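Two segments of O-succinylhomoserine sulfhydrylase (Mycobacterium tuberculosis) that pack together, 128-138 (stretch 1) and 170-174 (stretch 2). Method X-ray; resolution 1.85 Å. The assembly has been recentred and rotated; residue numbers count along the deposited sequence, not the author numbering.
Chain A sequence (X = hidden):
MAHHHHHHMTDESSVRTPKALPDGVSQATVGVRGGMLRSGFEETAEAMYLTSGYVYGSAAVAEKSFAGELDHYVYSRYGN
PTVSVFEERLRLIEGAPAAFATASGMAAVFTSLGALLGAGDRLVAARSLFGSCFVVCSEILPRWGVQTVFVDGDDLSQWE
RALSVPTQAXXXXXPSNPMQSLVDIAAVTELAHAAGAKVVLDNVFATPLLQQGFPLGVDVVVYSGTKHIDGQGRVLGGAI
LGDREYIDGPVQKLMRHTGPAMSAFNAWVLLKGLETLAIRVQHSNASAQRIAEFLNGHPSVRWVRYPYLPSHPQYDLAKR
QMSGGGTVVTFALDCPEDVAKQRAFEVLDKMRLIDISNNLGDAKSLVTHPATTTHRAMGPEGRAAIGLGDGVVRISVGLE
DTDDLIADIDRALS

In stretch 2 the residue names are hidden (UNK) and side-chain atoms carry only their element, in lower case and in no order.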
# COMPACT_ATOMS: atom_id res chain seq x y z
N SER A 128 -34.87 15.83 5.99
CA SER A 128 -34.54 14.89 4.91
C SER A 128 -33.04 14.68 4.76
O SER A 128 -32.40 15.28 3.88
CB SER A 128 -35.16 15.32 3.58
OG SER A 128 -36.57 15.21 3.61
N LEU A 129 -32.50 13.81 5.61
CA LEU A 129 -31.06 13.57 5.69
C LEU A 129 -30.65 12.12 5.44
O LEU A 129 -31.47 11.20 5.56
CB LEU A 129 -30.51 14.03 7.05
CG LEU A 129 -30.81 15.46 7.55
CD1 LEU A 129 -30.46 15.61 9.03
CD2 LEU A 129 -30.07 16.53 6.73
N PHE A 130 -29.38 11.93 5.08
CA PHE A 130 -28.68 10.63 5.14
C PHE A 130 -28.98 9.97 6.50
O PHE A 130 -28.86 10.62 7.54
CB PHE A 130 -27.18 10.89 5.01
CG PHE A 130 -26.31 9.66 4.82
CD1 PHE A 130 -26.49 8.80 3.74
CD2 PHE A 130 -25.24 9.42 5.69
CE1 PHE A 130 -25.65 7.67 3.56
CE2 PHE A 130 -24.39 8.31 5.53
CZ PHE A 130 -24.60 7.43 4.45
N GLY A 131 -29.36 8.69 6.48
CA GLY A 131 -29.66 7.92 7.70
C GLY A 131 -28.83 8.24 8.94
O GLY A 131 -29.38 8.64 9.98
N SER A 132 -27.51 8.03 8.84
CA SER A 132 -26.58 8.29 9.94
C SER A 132 -26.52 9.77 10.37
O SER A 132 -26.35 10.06 11.56
CB SER A 132 -25.19 7.77 9.61
OG SER A 132 -25.13 6.36 9.65
N CYS A 133 -26.64 10.71 9.42
CA CYS A 133 -26.73 12.14 9.78
C CYS A 133 -27.97 12.44 10.65
O CYS A 133 -27.89 13.25 11.59
CB CYS A 133 -26.72 13.05 8.55
SG CYS A 133 -25.18 12.98 7.57
N PHE A 134 -29.11 11.81 10.33
CA PHE A 134 -30.34 11.97 11.13
C PHE A 134 -30.15 11.43 12.55
O PHE A 134 -30.55 12.08 13.52
CB PHE A 134 -31.57 11.33 10.43
CG PHE A 134 -32.88 11.55 11.17
CD1 PHE A 134 -33.61 12.74 11.00
CD2 PHE A 134 -33.39 10.58 12.03
CE1 PHE A 134 -34.82 12.96 11.68
CE2 PHE A 134 -34.61 10.79 12.73
CZ PHE A 134 -35.31 11.98 12.55
N VAL A 135 -29.51 10.26 12.67
CA VAL A 135 -29.25 9.64 13.98
C VAL A 135 -28.36 10.55 14.85
O VAL A 135 -28.60 10.69 16.05
CB VAL A 135 -28.60 8.23 13.86
CG1 VAL A 135 -28.17 7.70 15.24
CG2 VAL A 135 -29.54 7.25 13.18
N VAL A 136 -27.35 11.17 14.23
CA VAL A 136 -26.46 12.12 14.92
C VAL A 136 -27.27 13.33 15.46
O VAL A 136 -27.09 13.73 16.61
CB VAL A 136 -25.30 12.63 13.98
CG1 VAL A 136 -24.64 13.89 14.53
CG2 VAL A 136 -24.24 11.55 13.76
N CYS A 137 -28.17 13.87 14.64
CA CYS A 137 -28.92 15.08 15.00
C CYS A 137 -30.08 14.83 15.98
O CYS A 137 -30.38 15.67 16.84
CB CYS A 137 -29.43 15.81 13.75
SG CYS A 137 -28.14 16.56 12.66
N SER A 138 -30.73 13.66 15.86
CA SER A 138 -31.93 13.37 16.65
C SER A 138 -31.66 12.60 17.95
O SER A 138 -32.41 12.76 18.92
CB SER A 138 -32.97 12.62 15.80
OG SER A 138 -32.55 11.28 15.54
N UNK A 170 -26.86 25.49 12.13
CA UNK A 170 -27.84 25.05 11.13
C UNK A 170 -27.17 23.95 10.26
O UNK A 170 -26.02 24.11 9.84
c UNK A 170 -28.29 26.25 10.25
c UNK A 170 -29.27 27.16 11.04
c UNK A 170 -28.91 25.80 8.92
N UNK A 171 -27.88 22.84 10.00
CA UNK A 171 -27.34 21.73 9.17
C UNK A 171 -28.37 21.27 8.12
O UNK A 171 -29.52 21.03 8.46
c UNK A 171 -26.61 17.08 8.42
c UNK A 171 -24.59 18.31 8.00
c UNK A 171 -26.37 19.35 9.30
c UNK A 171 -27.12 18.19 9.14
c UNK A 171 -25.11 19.40 8.73
c UNK A 171 -25.34 17.15 7.86
c UNK A 171 -26.93 20.55 10.06
N UNK A 172 -27.95 21.12 6.85
CA UNK A 172 -28.79 20.50 5.80
C UNK A 172 -27.95 19.90 4.65
O UNK A 172 -26.76 20.23 4.53
c UNK A 172 -29.15 23.92 5.33
c UNK A 172 -28.63 25.09 4.74
c UNK A 172 -29.28 22.74 4.59
c UNK A 172 -28.40 23.91 2.64
c UNK A 172 -29.85 21.47 5.24
c UNK A 172 -28.92 22.75 3.25
c UNK A 172 -28.25 25.10 3.39
N UNK A 173 -28.57 19.03 3.85
CA UNK A 173 -28.02 18.54 2.57
C UNK A 173 -28.90 19.06 1.42
O UNK A 173 -30.12 19.18 1.60
c UNK A 173 -28.07 17.00 2.49
c UNK A 173 -27.80 14.78 3.73
o UNK A 173 -28.30 14.20 2.73
o UNK A 173 -27.68 14.23 4.85
c UNK A 173 -27.31 16.24 3.58
N UNK A 174 -28.29 19.36 0.27
CA UNK A 174 -29.04 19.70 -0.96
C UNK A 174 -28.25 19.35 -2.23
O UNK A 174 -27.07 19.66 -2.31
c UNK A 174 -28.38 22.19 -1.00
c UNK A 174 -29.54 21.19 -0.99
o UNK A 174 -30.36 21.41 -2.14
O HOH W 1 -31.79 18.15 3.53
O HOH W 2 -30.88 13.27 2.12

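Position 170 carries three side-chain carbons and nothing else. One carbon is bonded to CA and bears the other two, so the branch lies at CB. No atom of this side chain comes within 9 Å of stretch 1. A three-carbon group forked at CB is valine. This is Val-170, with chi1 near 160° (t). It is buried, but its packing partners lie elsewhere in the structure.

Position 171 has seven side-chain carbons. One links CA to a ring of six, and no oxygen or nitrogen is attached. The CA-to-CB bond points toward stretch 1. The ring meets Leu-129, Cys-133 and Cys-137. A plain six-carbon ring on one methylene is phenylalanine. In Phe-171, CE2 lies 3.9 Å from Leu-129 CD2 and 4.0 Å from Cys-133 CB. Phe-171 CD2 is 4.0 Å from Cys-137 SG. The contacts with the ring are oblique for these closest atoms. Cys-133 SG, farther out, sits at the ring edge, 5.4 Å from the centroid of the six ring carbons of Phe-171.

Position 172 repeats the pattern: one carbon, then a ring of six carbons, with no polar atom. The environment differs, however. The CA-to-CB bond points sideways, and the end of the side chain leads away from stretch 1. The backbone makes the one close approach, with the CA of position 172 lying 4.3 Å from Leu-129 CD2. This residue is also phenylalanine. The chi1 of Phe-172 is 60° (p).

Position 173 has three carbons in a row, the third carrying two oxygens. CA-to-CB points toward stretch 1, and the oxygens reach the backbone around Leu-129 and Phe-130. Three carbons ending in a carboxylate make glutamate. Glu-173 OE2 accepts a hydrogen bond from Phe-130 N at 2.9 Å. A weak second bond runs from Phe-130 N to Glu-173 OE1 at 3.4 Å. Glu-173 OE2 also lies 3.9 Å from Cys-133 SG.

Position 174 has one carbon carrying an oxygen and a second carbon. The CA-to-CB bond points away from stretch 1, and the side chain makes no contact with it. A branch of this kind at CB is threonine. The hydroxyl of Thr-174 is hydrogen-bonded elsewhere in the structure.

The strand runs nearly antiparallel to helix 131-138, at 164°, with the axes 10.9 Å apart at closest approach. The CA-to-CB bonds of Phe-171 and Glu-173 both point toward stretch 1. Phe-171 fills the apolar part, against Leu-129 and two cysteines one helical turn apart. Glu-173 supplies the polar part. It binds the backbone NH of Phe-130, the N-cap residue right before the helix. Water 1 joins the two backbones, donating to Ser-128 O at 3.0 Å and to Glu-173 O at 2.8 Å. The contact is small, burying 280 Å² in all. It combines an apolar patch that includes cysteine sulfur with a carboxylate held at the start of the helix.

Stretch 2 (170-174) VFFET
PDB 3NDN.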